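Local coordinates for thyroid hormone-inducible hepatic protein (Mus musculus, PDB 3ONT) that helps regulate lipogenesis, especially in lactating mammary gland, forming homodimers and heterodimers with MID1IP1, and may act as a transcriptional coactivator, at residues Y59-F62 with T63-K66; E139-R142 with K143-M147. All coordinates share one frame; numbering follows the deposited sequence.

Contact 1: residues Y59-F62 with T63-K66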
# COMPACT_ATOMS: atom_id res chain seq x y z
N TYR A 59 24.42 -8.75 5.47
CA TYR A 59 24.39 -7.42 6.05
C TYR A 59 23.64 -6.42 5.16
O TYR A 59 22.92 -5.54 5.67
CB TYR A 59 25.79 -6.92 6.40
CG TYR A 59 25.79 -5.49 6.89
CD1 TYR A 59 25.52 -5.19 8.22
CD2 TYR A 59 26.03 -4.43 6.01
CE1 TYR A 59 25.50 -3.88 8.66
CE2 TYR A 59 26.01 -3.13 6.43
CZ TYR A 59 25.75 -2.85 7.76
OH TYR A 59 25.74 -1.54 8.17
N THR A 60 23.78 -6.55 3.84
CA THR A 60 23.08 -5.70 2.90
C THR A 60 21.58 -5.92 3.03
O THR A 60 20.78 -4.99 2.95
CB THR A 60 23.48 -6.04 1.46
OG1 THR A 60 24.90 -6.21 1.38
CG2 THR A 60 23.04 -4.95 0.48
N TYR A 61 21.21 -7.18 3.25
CA TYR A 61 19.83 -7.57 3.33
C TYR A 61 19.20 -7.05 4.62
O TYR A 61 18.12 -6.44 4.60
CB TYR A 61 19.75 -9.08 3.29
CG TYR A 61 18.37 -9.56 3.06
CD1 TYR A 61 17.75 -9.38 1.83
CD2 TYR A 61 17.66 -10.20 4.07
CE1 TYR A 61 16.46 -9.82 1.61
CE2 TYR A 61 16.36 -10.64 3.86
CZ TYR A 61 15.77 -10.44 2.63
OH TYR A 61 14.50 -10.88 2.42
N PHE A 62 19.85 -7.32 5.73
CA PHE A 62 19.52 -6.73 7.01
C PHE A 62 19.29 -5.21 6.85
O PHE A 62 18.26 -4.68 7.26
CB PHE A 62 20.69 -7.07 7.94
CG PHE A 62 20.69 -6.37 9.25
CD1 PHE A 62 19.90 -6.81 10.29
CD2 PHE A 62 21.57 -5.30 9.47
CE1 PHE A 62 19.95 -6.17 11.54
CE2 PHE A 62 21.62 -4.65 10.70
CZ PHE A 62 20.81 -5.09 11.74
N THR A 63 20.22 -4.52 6.21
CA THR A 63 20.06 -3.10 5.97
C THR A 63 18.77 -2.76 5.23
O THR A 63 18.06 -1.82 5.60
CB THR A 63 21.27 -2.59 5.23
OG1 THR A 63 22.37 -2.67 6.12
CG2 THR A 63 21.12 -1.15 4.82
N MSE A 64 18.45 -3.54 4.20
CA MSE A 64 17.25 -3.30 3.41
C MSE A 64 16.01 -3.46 4.29
O MSE A 64 15.11 -2.62 4.26
CB MSE A 64 17.20 -4.24 2.21
CG MSE A 64 16.05 -3.93 1.27
SE MSE A 64 15.71 -5.29 -0.12
CE MSE A 64 15.06 -6.72 1.07
N LEU A 65 15.98 -4.55 5.05
CA LEU A 65 14.89 -4.82 5.97
C LEU A 65 14.66 -3.61 6.88
O LEU A 65 13.52 -3.15 7.01
CB LEU A 65 15.20 -6.06 6.79
CG LEU A 65 15.18 -7.41 6.06
CD1 LEU A 65 15.60 -8.50 7.01
CD2 LEU A 65 13.81 -7.70 5.50
N LYS A 66 15.73 -3.08 7.46
CA LYS A 66 15.62 -1.91 8.32
C LYS A 66 15.11 -0.71 7.56
O LYS A 66 14.33 0.10 8.07
CB LYS A 66 16.96 -1.57 8.96
CG LYS A 66 17.28 -2.42 10.17
CD LYS A 66 18.79 -2.58 10.36
CE LYS A 66 19.48 -1.33 10.90
NZ LYS A 66 20.87 -1.31 10.33

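Contact 2: residues E139-R142 with K143-M147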
# COMPACT_ATOMS: atom_id res chain seq x y z
N GLU A 139 -15.48 16.00 -5.51
CA GLU A 139 -16.13 16.56 -6.69
C GLU A 139 -17.49 15.90 -6.94
O GLU A 139 -18.43 16.58 -7.37
CB GLU A 139 -15.23 16.50 -7.92
CG GLU A 139 -14.17 17.61 -7.95
CD GLU A 139 -13.02 17.35 -8.93
OE1 GLU A 139 -13.07 16.36 -9.70
OE2 GLU A 139 -12.05 18.15 -8.92
N VAL A 140 -17.59 14.60 -6.65
CA VAL A 140 -18.87 13.93 -6.77
C VAL A 140 -19.88 14.50 -5.76
O VAL A 140 -21.04 14.71 -6.10
CB VAL A 140 -18.79 12.42 -6.58
CG1 VAL A 140 -20.22 11.82 -6.59
CG2 VAL A 140 -17.91 11.78 -7.65
N THR A 141 -19.42 14.74 -4.53
CA THR A 141 -20.27 15.29 -3.47
C THR A 141 -20.76 16.67 -3.87
O THR A 141 -21.95 16.95 -3.76
CB THR A 141 -19.50 15.38 -2.13
OG1 THR A 141 -19.02 14.08 -1.78
CG2 THR A 141 -20.39 15.87 -1.03
N ARG A 142 -19.85 17.52 -4.31
CA ARG A 142 -20.18 18.85 -4.79
C ARG A 142 -21.21 18.80 -5.95
O ARG A 142 -22.18 19.55 -5.97
CB ARG A 142 -18.91 19.60 -5.22
CG ARG A 142 -19.09 21.11 -5.39
CD ARG A 142 -19.44 21.74 -4.03
NE ARG A 142 -20.28 22.95 -4.07
CZ ARG A 142 -19.87 24.17 -3.69
NH1 ARG A 142 -18.61 24.36 -3.27
NH2 ARG A 142 -20.70 25.21 -3.73
N LYS A 143 -20.99 17.88 -6.89
CA LYS A 143 -21.84 17.77 -8.06
C LYS A 143 -23.27 17.43 -7.65
O LYS A 143 -24.21 18.07 -8.10
CB LYS A 143 -21.26 16.76 -9.06
CG LYS A 143 -22.10 16.57 -10.32
CD LYS A 143 -21.52 17.18 -11.60
CE LYS A 143 -22.08 18.58 -11.93
NZ LYS A 143 -23.46 18.59 -12.50
N TYR A 144 -23.42 16.45 -6.77
CA TYR A 144 -24.75 16.09 -6.26
C TYR A 144 -25.45 17.24 -5.55
O TYR A 144 -26.65 17.47 -5.73
CB TYR A 144 -24.65 14.92 -5.29
CG TYR A 144 -26.00 14.40 -4.85
CD1 TYR A 144 -26.63 14.92 -3.72
CD2 TYR A 144 -26.64 13.39 -5.58
CE1 TYR A 144 -27.86 14.43 -3.32
CE2 TYR A 144 -27.87 12.90 -5.18
CZ TYR A 144 -28.47 13.42 -4.05
OH TYR A 144 -29.69 12.93 -3.64
N GLN A 145 -24.70 17.97 -4.72
CA GLN A 145 -25.25 19.13 -4.04
C GLN A 145 -25.73 20.15 -5.06
O GLN A 145 -26.83 20.68 -4.93
CB GLN A 145 -24.24 19.73 -3.07
CG GLN A 145 -24.05 18.88 -1.83
CD GLN A 145 -22.83 19.27 -0.97
OE1 GLN A 145 -21.91 19.95 -1.42
NE2 GLN A 145 -22.84 18.82 0.27
N GLU A 146 -24.92 20.36 -6.10
CA GLU A 146 -25.26 21.27 -7.18
C GLU A 146 -26.53 20.80 -7.89
O GLU A 146 -27.52 21.55 -7.95
CB GLU A 146 -24.09 21.44 -8.16
CG GLU A 146 -23.07 22.52 -7.75
CD GLU A 146 -21.73 22.46 -8.52
OE1 GLU A 146 -21.65 21.82 -9.60
OE2 GLU A 146 -20.74 23.08 -8.06
N MSE A 147 -26.52 19.56 -8.36
CA MSE A 147 -27.65 18.94 -9.05
C MSE A 147 -28.97 19.06 -8.32
O MSE A 147 -30.00 19.23 -8.94
CB MSE A 147 -27.41 17.46 -9.26
CG MSE A 147 -26.44 17.15 -10.35
SE MSE A 147 -25.93 15.30 -10.18
CE MSE A 147 -27.66 14.54 -9.79

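Contact 1: residues Y59-F62 with T63-K66
Lys66 lays its aliphatic chain over one face of the Phe62 ring, one turn back along the same helix. Its CD is 3.7 Å from the Phe62 ring centroid and 22° off the normal, a CH-pi contact. With CG anti to the carbonyl carbon (chi1 -81°) and a bend at chi3 (74°), the lysine folds back along the helix, and NZ ends beside the CE2-CZ rim of Phe62. Lys66 and Thr63, both partly exposed, form the looser side with Tyr59, while the Phe62 ring beneath the lysine is buried. Thr63 OG1 donates to Tyr59 O at 3.0 Å, while Thr63 N reaches the same Tyr59 O at 2.9 Å from the opposite face of the carbonyl plane, so two bonds grip one oxygen. Thr63 OG1 also sits over a face of the Tyr59 ring, 3.6 Å above its plane and offset toward the rim.

The side formed by Tyr61, Met64 and Leu65, all buried, meets mostly through carbon. Tyr61 touches the CE methyl of selenomethionine Met64 with its CE1 and Leu65 CD1 with its CE2, the latter at 3.9 Å. Tyr61 OH is hydrogen-bonded to Glu112 OE2.

Two helices pack on this part of helix 58-73. Met29 of helix 15-32 touches Phe62, Leu65 and Lys66, while helix 115-147 of the second subunit brings Leu133 onto Met64, Lys136 onto Tyr61 and Ala137 onto Leu65.

Contact 2: residues E139-R142 with K143-M147
Arg142 O accepts Glu146 N at 2.9 Å, with an N-H...O angle of 159°, in the last turns of helix 115-147. The same i to i+4 pattern runs back through Thr141 O, Val140 O and Glu139 O, which take the amides of Gln145, Tyr144 and Lys143. Above this regular backbone the side chains touch more lightly. Gln145 lies alongside Thr141 and points the same way: CG is anti to its own carbonyl carbon (chi1 -73°) and the chain is extended beyond it, which brings NE2 to 4.0 Å from the CG2 methyl of Thr141. Thr141 turns its hydroxyl back along the helix, where OG1 bonds to Ala137 O.

Arg142 crosses Gln145 at about a right angle, its CD 4.0 Å from Gln145 OE1. Toward Glu146, Arg142 offers CG, 3.7 Å from Glu146 OE2; Arg142 NE is 4.0 Å from that same oxygen, which stands far to one side of the plane of the guanidinium, so none of its N-H groups is aimed at it. The buried ring of Tyr144 leaves the group altogether, its OH bonding to Ile35 N of the second subunit, whose Met29 and Val32 pack on Thr141 and Gln145.

An alanine in place of Gln145 would probably leave the Thr141 methyl and Arg142 CD without their amide neighbour and open a gap against Val32 of the second subunit.

Arg142 and Glu146, both exposed, probably attract each other only as charges, short of a salt bridge, an interaction that water is likely to weaken, while the backbone bonds carry the helix.

In the fold
Contacts 1 and 2 lie on different helices, 58-73 and 115-147, on opposite sides of the chain's centre. Their own centres are 49 Å apart and their nearest atoms about 36 Å, so within one chain they never meet. The second subunit relates them. Contact 1 receives Leu133, Lys136 and Ala137 from the long helix of that subunit, just ahead of the residues equivalent to contact 2; contact 2 in turn packs against Met29, Val32 and Met34 of the second subunit, in the last turn of its helix 15-32 and just beyond it. Both turns thus contribute to the homodimer interface; Met29, which packs on contact 1 within its own chain, also meets contact 2 of the other subunit.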